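Local coordinates for phenazine biosynthesis protein, PhzF family (Bacillus anthracis, PDB 3EDN) that belongs to the PhzF family of phenazine-biosynthesis-like proteins and probably acts as an isomerase, although its own substrate is not established, at residues Lys2-Thr13 and Thr288-Ile299; Gly19-Asp27 and His75-Leu84. One frame throughout, in Å; residues are numbered along the deposited sequence.

In the fold
The two contacts lie side by side in the lobe that holds both chain ends of the diaminopimelate epimerase-like fold, their centres about 8 Å apart. Contact 1 pairs the two ends of the chain, strand 3-11 and the end of strand 282-298; contact 2 lies inside that loop, bringing strand 20-25 onto helix 74-86. Strand 3-11 is followed in the chain by strand 20-25 and is its antiparallel neighbour, so Phe7 O and Tyr9 O face Ile24 N and Ala22 N. The same helix also touches contact 1, with Tyr82 against Thr288 and Ala289. Together they illustrate how terminal strands can close a barrel-like wall round a central helix, whose start faces a bound sulfate.

Contact 1 (Lys2-Thr13 and Thr288-Ile299); sequences KTINVFHYDAFT and TAVYVKEFEVLI
A classic beta bulge, with Val292 and Lys293 both set opposite His8, interrupts the antiparallel pairing of strands 3-11 and 289-298. His8 O takes both amides, Val292 N at 2.8 Å and Lys293 N at 3.2 Å. With its CG anti to the backbone N (chi1 171°), the His8 ring lies beneath Val292, whose CB stands 3.6 Å from the ring centroid. Lys293 NZ, in the ring plane, donates to His8 ND1 at 2.9 Å, while His8 NE2 reaches Asp10 OD1, somewhat off it, at 2.8 Å from above the carboxylate plane; bonds at both nitrogens restrain the ring's rotation. The other oxygen of that carboxylate, Asp10 OD2, takes Gly19 N. In this diaminopimelate epimerase-like fold the pairing brings the two chain termini together. On the other face of the sheet, Tyr291 CA sits over the Tyr9 ring centre, and the ring of Tyr291 turns its edge to the Tyr9 ring face in an offset edge-to-face pair (planes at 85°). Glu294 CG lies 3.7 Å from the Phe7 ring centroid, over one face, and Tyr291 CE1 meets Phe7 CD1 at the ring edge. Tyr9 OH bonds to Arg87, and Tyr9 packs on Ala83 of helix 74-86.

Contact 2 (Gly19-Asp27 and His75-Leu84); sequences GNPAGIVLD and HGTVGTIYAL. With SO4 (sulfate ion), chain C.
His75, near the start of helix 74-86, meets Asn20 and Pro21 with its flat imidazole ring. The Asn20 amide stacks on one face, its plane only 12° from that of the ring, with Asn20 ND2 3.3 Å above the His75 ring plane and over its centre. That nitrogen finds its hydrogen-bond partner in Val228 O, which helps hold the amide in place. At the ring edge, His75 NE2 makes a weak, bent hydrogen bond of 3.0 Å to Pro21 O. The other ring nitrogen, His75 ND1, gives a 2.7 Å bond to sulfate O1. Swinging CG between the backbone N and the carbonyl carbon (chi1 82°) turns ND1 to the same side as His75 N, so both grip sulfate O1, the amide at 2.9 Å.

Further along, Ile24 and Leu26 supply the mainly apolar part of the interface. Ile24 CD1 rests 3.9 Å from Ala83 CB, and Ile24 CG1 lies 3.6 Å from Thr80 OG1. That hydroxyl donates to Gly76 O, which Thr80 N reaches from the opposite face of the carbonyl plane. Leu26 and Leu84 lie antiparallel alongside one another, touching through their CD2 atoms. Between these groups Ala22 CB packs on the backbone of Gly76 and Gly79; the bare Gly79 backbone, turned to Ala22, lets the strand come close.

Gly230 N and Thr231 N, at the start of helix 230-244, complete the grip on the sulfate, which probably comes from the crystallisation liquor. Its place between the first turns of two helices, each from one lobe, is consistent with the interlobe active-site cleft of the diaminopimelate epimerase-like fold.

Contact 1 (Lys2-Thr13 and Thr288-Ile299)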
loop_
_atom_site.group_PDB
_atom_site.type_symbol
_atom_site.label_atom_id
_atom_site.label_comp_id
_atom_site.label_asym_id
_atom_site.label_seq_id
_atom_site.Cartn_x
_atom_site.Cartn_y
_atom_site.Cartn_z
ATOM N N LYS A 2 -0.262 -4.761 -16.259
ATOM C CA LYS A 2 0.862 -5.506 -15.718
ATOM C C LYS A 2 0.434 -6.949 -15.507
ATOM O O LYS A 2 -0.744 -7.220 -15.273
ATOM C CB LYS A 2 1.331 -4.892 -14.402
ATOM C CG LYS A 2 1.986 -3.529 -14.567
ATOM C CD LYS A 2 2.660 -3.065 -13.283
ATOM C CE LYS A 2 1.639 -2.714 -12.208
ATOM N NZ LYS A 2 2.313 -2.427 -10.912
ATOM N N THR A 3 1.391 -7.866 -15.594
ATOM C CA THR A 3 1.107 -9.285 -15.399
ATOM C C THR A 3 1.652 -9.753 -14.063
ATOM O O THR A 3 2.850 -9.653 -13.803
ATOM C CB THR A 3 1.701 -10.145 -16.523
ATOM O OG1 THR A 3 1.088 -9.794 -17.770
ATOM C CG2 THR A 3 1.449 -11.631 -16.240
ATOM N N ILE A 4 0.763 -10.280 -13.223
ATOM C CA ILE A 4 1.155 -10.743 -11.893
ATOM C C ILE A 4 0.968 -12.249 -11.810
ATOM O O ILE A 4 -0.111 -12.752 -12.109
ATOM C CB ILE A 4 0.293 -10.089 -10.791
ATOM C CG1 ILE A 4 0.184 -8.573 -10.985
ATOM C CG2 ILE A 4 0.834 -10.447 -9.401
ATOM C CD1 ILE A 4 1.506 -7.872 -11.116
ATOM N N ASN A 5 2.009 -12.968 -11.407
ATOM C CA ASN A 5 1.879 -14.408 -11.206
ATOM C C ASN A 5 1.347 -14.689 -9.805
ATOM O O ASN A 5 1.918 -14.237 -8.806
ATOM C CB ASN A 5 3.217 -15.113 -11.419
ATOM C CG ASN A 5 3.668 -15.091 -12.872
ATOM O OD1 ASN A 5 2.864 -15.230 -13.798
ATOM N ND2 ASN A 5 4.964 -14.951 -13.071
ATOM N N VAL A 6 0.241 -15.423 -9.745
ATOM C CA VAL A 6 -0.401 -15.760 -8.477
ATOM C C VAL A 6 -0.375 -17.269 -8.318
ATOM O O VAL A 6 -0.661 -18.003 -9.248
ATOM C CB VAL A 6 -1.846 -15.256 -8.463
ATOM C CG1 VAL A 6 -2.521 -15.528 -7.112
ATOM C CG2 VAL A 6 -1.860 -13.759 -8.749
ATOM N N PHE A 7 -0.027 -17.730 -7.119
ATOM C CA PHE A 7 -0.067 -19.153 -6.822
ATOM C C PHE A 7 -1.293 -19.496 -5.996
ATOM O O PHE A 7 -1.801 -18.682 -5.214
ATOM C CB PHE A 7 1.212 -19.587 -6.100
ATOM C CG PHE A 7 2.416 -19.589 -6.988
ATOM C CD1 PHE A 7 2.841 -20.755 -7.592
ATOM C CD2 PHE A 7 3.111 -18.411 -7.227
ATOM C CE1 PHE A 7 3.942 -20.754 -8.424
ATOM C CE2 PHE A 7 4.199 -18.405 -8.064
ATOM C CZ PHE A 7 4.619 -19.582 -8.651
ATOM N N HIS A 8 -1.792 -20.695 -6.229
ATOM C CA HIS A 8 -2.840 -21.286 -5.419
ATOM C C HIS A 8 -2.206 -22.471 -4.691
ATOM O O HIS A 8 -1.741 -23.413 -5.343
ATOM C CB HIS A 8 -3.948 -21.757 -6.355
ATOM C CG HIS A 8 -5.015 -22.577 -5.705
ATOM N ND1 HIS A 8 -6.053 -23.119 -6.432
ATOM C CD2 HIS A 8 -5.216 -22.948 -4.417
ATOM C CE1 HIS A 8 -6.844 -23.802 -5.622
ATOM N NE2 HIS A 8 -6.362 -23.713 -4.396
ATOM N N TYR A 9 -2.121 -22.379 -3.355
ATOM C CA TYR A 9 -1.755 -23.519 -2.502
ATOM C C TYR A 9 -2.967 -23.825 -1.662
ATOM O O TYR A 9 -3.706 -22.906 -1.294
ATOM C CB TYR A 9 -0.572 -23.168 -1.570
ATOM C CG TYR A 9 0.767 -23.371 -2.226
ATOM C CD1 TYR A 9 1.152 -22.583 -3.306
ATOM C CD2 TYR A 9 1.646 -24.361 -1.785
ATOM C CE1 TYR A 9 2.371 -22.775 -3.929
ATOM C CE2 TYR A 9 2.873 -24.562 -2.398
ATOM C CZ TYR A 9 3.231 -23.749 -3.472
ATOM O OH TYR A 9 4.439 -23.945 -4.104
ATOM N N ASP A 10 -3.188 -25.107 -1.373
ATOM C CA ASP A 10 -4.250 -25.474 -0.424
ATOM C C ASP A 10 -3.614 -25.701 0.931
ATOM O O ASP A 10 -2.664 -26.475 1.042
ATOM C CB ASP A 10 -4.994 -26.740 -0.855
ATOM C CG ASP A 10 -6.194 -26.447 -1.742
ATOM O OD1 ASP A 10 -6.469 -25.267 -2.047
ATOM O OD2 ASP A 10 -6.857 -27.438 -2.112
ATOM N N ALA A 11 -4.107 -24.993 1.946
ATOM C CA ALA A 11 -3.607 -25.154 3.319
ATOM C C ALA A 11 -4.292 -26.314 4.049
ATOM O O ALA A 11 -5.461 -26.649 3.769
ATOM C CB ALA A 11 -3.808 -23.874 4.104
ATOM N N PHE A 12 -3.565 -26.898 5.006
ATOM C CA PHE A 12 -4.064 -27.976 5.880
ATOM C C PHE A 12 -4.409 -29.255 5.118
ATOM O O PHE A 12 -5.352 -29.984 5.470
ATOM C CB PHE A 12 -5.266 -27.516 6.717
ATOM C CG PHE A 12 -5.003 -26.297 7.558
ATOM C CD1 PHE A 12 -3.978 -26.291 8.497
ATOM C CD2 PHE A 12 -5.819 -25.177 7.463
ATOM C CE1 PHE A 12 -3.740 -25.160 9.296
ATOM C CE2 PHE A 12 -5.582 -24.066 8.241
ATOM C CZ PHE A 12 -4.562 -24.063 9.167
ATOM N N THR A 13 -3.648 -29.531 4.068
ATOM C CA THR A 13 -3.779 -30.786 3.346
ATOM C C THR A 13 -2.479 -31.107 2.622
ATOM O O THR A 13 -1.628 -30.228 2.422
ATOM C CB THR A 13 -4.941 -30.733 2.321
ATOM O OG1 THR A 13 -5.240 -32.046 1.847
ATOM C CG2 THR A 13 -4.564 -29.860 1.130
ATOM N N THR A 288 0.320 -28.639 7.149
ATOM C CA THR A 288 1.097 -28.658 5.932
ATOM C C THR A 288 0.255 -27.997 4.843
ATOM O O THR A 288 -0.840 -27.490 5.111
ATOM C CB THR A 288 1.569 -30.086 5.539
ATOM O OG1 THR A 288 2.589 -29.989 4.526
ATOM C CG2 THR A 288 0.412 -30.935 5.036
ATOM N N ALA A 289 0.779 -27.967 3.622
ATOM C CA ALA A 289 0.057 -27.375 2.488
ATOM C C ALA A 289 0.568 -28.017 1.215
ATOM O O ALA A 289 1.511 -28.814 1.231
ATOM C CB ALA A 289 0.257 -25.858 2.440
ATOM N N VAL A 290 -0.047 -27.657 0.095
ATOM C CA VAL A 290 0.316 -28.272 -1.179
ATOM C C VAL A 290 0.052 -27.309 -2.334
ATOM O O VAL A 290 -0.952 -26.606 -2.345
ATOM C CB VAL A 290 -0.435 -29.618 -1.394
ATOM C CG1 VAL A 290 -1.925 -29.393 -1.571
ATOM C CG2 VAL A 290 0.119 -30.374 -2.575
ATOM N N TYR A 291 0.980 -27.281 -3.291
ATOM C CA TYR A 291 0.807 -26.534 -4.540
ATOM C C TYR A 291 -0.415 -27.045 -5.287
ATOM O O TYR A 291 -0.601 -28.262 -5.420
ATOM C CB TYR A 291 2.044 -26.766 -5.414
ATOM C CG TYR A 291 1.909 -26.258 -6.838
ATOM C CD1 TYR A 291 2.244 -24.938 -7.159
ATOM C CD2 TYR A 291 1.438 -27.080 -7.854
ATOM C CE1 TYR A 291 2.124 -24.462 -8.459
ATOM C CE2 TYR A 291 1.300 -26.611 -9.158
ATOM C CZ TYR A 291 1.673 -25.305 -9.449
ATOM O OH TYR A 291 1.545 -24.822 -10.753
ATOM N N VAL A 292 -1.224 -26.110 -5.787
ATOM C CA VAL A 292 -2.342 -26.469 -6.644
ATOM C C VAL A 292 -2.115 -25.979 -8.084
ATOM O O VAL A 292 -2.093 -26.788 -9.035
ATOM C CB VAL A 292 -3.697 -25.984 -6.096
ATOM C CG1 VAL A 292 -4.806 -26.403 -7.039
ATOM C CG2 VAL A 292 -3.922 -26.569 -4.695
ATOM N N LYS A 293 -1.951 -24.667 -8.248
ATOM C CA LYS A 293 -1.696 -24.110 -9.575
ATOM C C LYS A 293 -1.075 -22.731 -9.512
ATOM O O LYS A 293 -0.986 -22.121 -8.441
ATOM C CB LYS A 293 -2.997 -24.028 -10.398
ATOM C CG LYS A 293 -4.098 -23.135 -9.819
ATOM C CD LYS A 293 -5.308 -23.162 -10.726
ATOM C CE LYS A 293 -6.435 -22.310 -10.180
ATOM N NZ LYS A 293 -7.183 -23.059 -9.115
ATOM N N GLU A 294 -0.647 -22.246 -10.685
ATOM C CA GLU A 294 -0.146 -20.892 -10.827
ATOM C C GLU A 294 -0.817 -20.285 -12.042
ATOM O O GLU A 294 -1.076 -20.986 -13.020
ATOM C CB GLU A 294 1.370 -20.912 -11.043
ATOM C CG GLU A 294 1.959 -19.528 -11.195
ATOM C CD GLU A 294 3.361 -19.523 -11.759
ATOM O OE1 GLU A 294 3.969 -20.610 -11.936
ATOM O OE2 GLU A 294 3.869 -18.407 -12.012
ATOM N N PHE A 295 -1.134 -19.003 -11.972
ATOM C CA PHE A 295 -1.834 -18.334 -13.080
ATOM C C PHE A 295 -1.549 -16.844 -13.078
ATOM O O PHE A 295 -1.011 -16.291 -12.111
ATOM C CB PHE A 295 -3.332 -18.584 -13.003
ATOM C CG PHE A 295 -3.922 -18.234 -11.672
ATOM C CD1 PHE A 295 -4.380 -16.948 -11.430
ATOM C CD2 PHE A 295 -3.989 -19.174 -10.654
ATOM C CE1 PHE A 295 -4.926 -16.597 -10.211
ATOM C CE2 PHE A 295 -4.532 -18.830 -9.421
ATOM C CZ PHE A 295 -4.997 -17.540 -9.199
ATOM N N GLU A 296 -1.914 -16.184 -14.177
ATOM C CA GLU A 296 -1.612 -14.770 -14.344
ATOM C C GLU A 296 -2.853 -13.945 -14.109
ATOM O O GLU A 296 -3.945 -14.329 -14.532
ATOM C CB GLU A 296 -1.162 -14.492 -15.775
ATOM C CG GLU A 296 0.132 -15.158 -16.191
ATOM C CD GLU A 296 0.490 -14.814 -17.625
ATOM O OE1 GLU A 296 -0.369 -14.241 -18.326
ATOM O OE2 GLU A 296 1.622 -15.109 -18.042
ATOM N N VAL A 297 -2.671 -12.814 -13.429
ATOM C CA VAL A 297 -3.719 -11.819 -13.260
ATOM C C VAL A 297 -3.214 -10.510 -13.852
ATOM O O VAL A 297 -2.067 -10.140 -13.636
ATOM C CB VAL A 297 -4.050 -11.629 -11.764
ATOM C CG1 VAL A 297 -5.108 -10.563 -11.572
ATOM C CG2 VAL A 297 -4.516 -12.961 -11.153
ATOM N N LEU A 298 -4.071 -9.810 -14.598
ATOM C CA LEU A 298 -3.677 -8.530 -15.181
ATOM C C LEU A 298 -4.269 -7.378 -14.387
ATOM O O LEU A 298 -5.455 -7.390 -14.056
ATOM C CB LEU A 298 -4.137 -8.456 -16.635
ATOM C CG LEU A 298 -3.693 -9.653 -17.481
ATOM C CD1 LEU A 298 -4.497 -9.742 -18.784
ATOM C CD2 LEU A 298 -2.197 -9.608 -17.762
ATOM N N ILE A 299 -3.439 -6.386 -14.073
ATOM C CA ILE A 299 -3.905 -5.213 -13.342
ATOM C C ILE A 299 -3.288 -3.916 -13.846
ATOM O O ILE A 299 -2.444 -3.915 -14.745
ATOM C CB ILE A 299 -3.598 -5.316 -11.846
ATOM C CG1 ILE A 299 -2.086 -5.460 -11.637
ATOM C CG2 ILE A 299 -4.405 -6.459 -11.214
ATOM C CD1 ILE A 299 -1.609 -5.047 -10.286
ATOM O OXT ILE A 299 -3.621 -2.850 -13.316
HETATM O O HOH W 1 0.494 -11.501 -20.064
HETATM O O HOH W 2 1.617 -17.790 -14.325
#

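Contact 2 (Gly19-Asp27 and His75-Leu84)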
loop_
_atom_site.group_PDB
_atom_site.type_symbol
_atom_site.label_atom_id
_atom_site.label_comp_id
_atom_site.label_asym_id
_atom_site.label_seq_id
_atom_site.Cartn_x
_atom_site.Cartn_y
_atom_site.Cartn_z
ATOM N N GLY A 19 -7.907 -28.974 0.421
ATOM C CA GLY A 19 -7.749 -28.087 1.564
ATOM C C GLY A 19 -8.407 -26.721 1.424
ATOM O O GLY A 19 -9.367 -26.535 0.653
ATOM N N ASN A 20 -7.881 -25.768 2.192
ATOM C CA ASN A 20 -8.402 -24.414 2.242
ATOM C C ASN A 20 -7.560 -23.524 1.340
ATOM O O ASN A 20 -6.402 -23.276 1.627
ATOM C CB ASN A 20 -8.360 -23.928 3.686
ATOM C CG ASN A 20 -9.129 -22.625 3.893
ATOM O OD1 ASN A 20 -9.515 -21.951 2.926
ATOM N ND2 ASN A 20 -9.384 -22.286 5.142
ATOM N N PRO A 21 -8.139 -23.073 0.222
ATOM C CA PRO A 21 -7.339 -22.309 -0.759
ATOM C C PRO A 21 -6.697 -21.061 -0.211
ATOM O O PRO A 21 -7.305 -20.288 0.561
ATOM C CB PRO A 21 -8.380 -21.891 -1.802
ATOM C CG PRO A 21 -9.396 -23.009 -1.739
ATOM C CD PRO A 21 -9.529 -23.234 -0.235
ATOM N N ALA A 22 -5.457 -20.860 -0.641
ATOM C CA ALA A 22 -4.677 -19.724 -0.224
ATOM C C ALA A 22 -4.045 -19.163 -1.504
ATOM O O ALA A 22 -3.198 -19.815 -2.110
ATOM C CB ALA A 22 -3.591 -20.188 0.767
ATOM N N GLY A 23 -4.449 -17.955 -1.912
ATOM C CA GLY A 23 -3.767 -17.260 -3.009
ATOM C C GLY A 23 -2.482 -16.648 -2.477
ATOM O O GLY A 23 -2.414 -16.232 -1.335
ATOM N N ILE A 24 -1.453 -16.606 -3.312
ATOM C CA ILE A 24 -0.166 -16.086 -2.870
ATOM C C ILE A 24 0.543 -15.327 -3.979
ATOM O O ILE A 24 0.681 -15.815 -5.100
ATOM C CB ILE A 24 0.783 -17.239 -2.430
ATOM C CG1 ILE A 24 0.108 -18.216 -1.462
ATOM C CG2 ILE A 24 2.070 -16.686 -1.822
ATOM C CD1 ILE A 24 0.846 -19.541 -1.369
ATOM N N VAL A 25 0.958 -14.119 -3.652
ATOM C CA VAL A 25 1.951 -13.395 -4.454
ATOM C C VAL A 25 3.257 -13.452 -3.649
ATOM O O VAL A 25 3.373 -12.862 -2.578
ATOM C CB VAL A 25 1.505 -11.958 -4.726
ATOM C CG1 VAL A 25 2.626 -11.135 -5.424
ATOM C CG2 VAL A 25 0.223 -11.977 -5.556
ATOM N N LEU A 26 4.227 -14.188 -4.185
ATOM C CA LEU A 26 5.453 -14.526 -3.460
ATOM C C LEU A 26 6.404 -13.351 -3.236
ATOM O O LEU A 26 7.205 -13.400 -2.312
ATOM C CB LEU A 26 6.208 -15.639 -4.194
ATOM C CG LEU A 26 5.525 -17.017 -4.279
ATOM C CD1 LEU A 26 6.270 -17.892 -5.282
ATOM C CD2 LEU A 26 5.507 -17.657 -2.914
ATOM N N ASP A 27 6.358 -12.338 -4.104
ATOM C CA ASP A 27 7.103 -11.095 -3.855
ATOM C C ASP A 27 6.241 -9.929 -4.313
ATOM O O ASP A 27 6.097 -9.672 -5.506
ATOM C CB ASP A 27 8.474 -11.096 -4.540
ATOM C CG ASP A 27 9.233 -9.784 -4.341
ATOM O OD1 ASP A 27 8.671 -8.819 -3.789
ATOM O OD2 ASP A 27 10.429 -9.735 -4.722
ATOM N N HIS A 75 -4.721 -19.694 7.800
ATOM C CA HIS A 75 -4.503 -20.626 6.696
ATOM C C HIS A 75 -3.649 -20.003 5.584
ATOM O O HIS A 75 -2.865 -20.700 4.932
ATOM C CB HIS A 75 -5.806 -21.264 6.170
ATOM C CG HIS A 75 -6.577 -20.414 5.208
ATOM N ND1 HIS A 75 -7.464 -19.444 5.620
ATOM C CD2 HIS A 75 -6.635 -20.430 3.852
ATOM C CE1 HIS A 75 -8.020 -18.884 4.559
ATOM N NE2 HIS A 75 -7.526 -19.459 3.475
ATOM N N GLY A 76 -3.779 -18.691 5.396
ATOM C CA GLY A 76 -2.958 -17.987 4.401
ATOM C C GLY A 76 -1.502 -17.978 4.827
ATOM O O GLY A 76 -0.598 -18.129 4.013
ATOM N N THR A 77 -1.264 -17.833 6.119
ATOM C CA THR A 77 0.094 -17.912 6.637
ATOM C C THR A 77 0.677 -19.311 6.458
ATOM O O THR A 77 1.804 -19.475 5.988
ATOM C CB THR A 77 0.124 -17.475 8.119
ATOM O OG1 THR A 77 -0.340 -16.114 8.205
ATOM C CG2 THR A 77 1.528 -17.567 8.693
ATOM N N VAL A 78 -0.085 -20.330 6.822
ATOM C CA VAL A 78 0.359 -21.698 6.588
ATOM C C VAL A 78 0.691 -21.951 5.110
ATOM O O VAL A 78 1.781 -22.425 4.797
ATOM C CB VAL A 78 -0.677 -22.722 7.092
ATOM C CG1 VAL A 78 -0.396 -24.138 6.525
ATOM C CG2 VAL A 78 -0.714 -22.729 8.623
ATOM N N GLY A 79 -0.238 -21.634 4.210
ATOM C CA GLY A 79 0.021 -21.876 2.797
ATOM C C GLY A 79 1.210 -21.082 2.280
ATOM O O GLY A 79 2.047 -21.594 1.520
ATOM N N THR A 80 1.305 -19.832 2.707
ATOM C CA THR A 80 2.347 -18.935 2.172
ATOM C C THR A 80 3.737 -19.318 2.664
ATOM O O THR A 80 4.681 -19.422 1.873
ATOM C CB THR A 80 2.046 -17.462 2.481
ATOM O OG1 THR A 80 0.790 -17.101 1.889
ATOM C CG2 THR A 80 3.129 -16.537 1.929
ATOM N N ILE A 81 3.878 -19.558 3.965
ATOM C CA ILE A 81 5.184 -19.961 4.464
ATOM C C ILE A 81 5.560 -21.338 3.914
ATOM O O ILE A 81 6.711 -21.572 3.574
ATOM C CB ILE A 81 5.272 -19.926 5.992
ATOM C CG1 ILE A 81 4.902 -18.540 6.514
ATOM C CG2 ILE A 81 6.683 -20.327 6.459
ATOM C CD1 ILE A 81 5.660 -17.405 5.851
ATOM N N TYR A 82 4.606 -22.260 3.832
ATOM C CA TYR A 82 4.902 -23.545 3.206
ATOM C C TYR A 82 5.454 -23.342 1.776
ATOM O O TYR A 82 6.458 -23.953 1.380
ATOM C CB TYR A 82 3.637 -24.410 3.145
ATOM C CG TYR A 82 3.898 -25.738 2.484
ATOM C CD1 TYR A 82 4.263 -26.860 3.228
ATOM C CD2 TYR A 82 3.824 -25.862 1.102
ATOM C CE1 TYR A 82 4.530 -28.074 2.615
ATOM C CE2 TYR A 82 4.073 -27.084 0.477
ATOM C CZ TYR A 82 4.434 -28.174 1.238
ATOM O OH TYR A 82 4.692 -29.358 0.586
ATOM N N ALA A 83 4.778 -22.516 0.984
ATOM C CA ALA A 83 5.225 -22.284 -0.386
ATOM C C ALA A 83 6.616 -21.656 -0.430
ATOM O O ALA A 83 7.487 -22.097 -1.192
ATOM C CB ALA A 83 4.220 -21.416 -1.109
ATOM N N LEU A 84 6.842 -20.639 0.393
ATOM C CA LEU A 84 8.178 -20.023 0.419
ATOM C C LEU A 84 9.247 -21.039 0.782
ATOM O O LEU A 84 10.304 -21.105 0.153
ATOM C CB LEU A 84 8.231 -18.850 1.401
ATOM C CG LEU A 84 7.404 -17.611 1.074
ATOM C CD1 LEU A 84 7.295 -16.679 2.258
ATOM C CD2 LEU A 84 8.049 -16.855 -0.095
HETATM S S SO4 C . -8.280 -20.044 9.035
HETATM O O1 SO4 C . -7.453 -19.065 8.336
HETATM O O2 SO4 C . -8.123 -21.409 8.560
HETATM O O3 SO4 C . -8.054 -19.927 10.443
HETATM O O4 SO4 C . -9.671 -19.623 8.822
#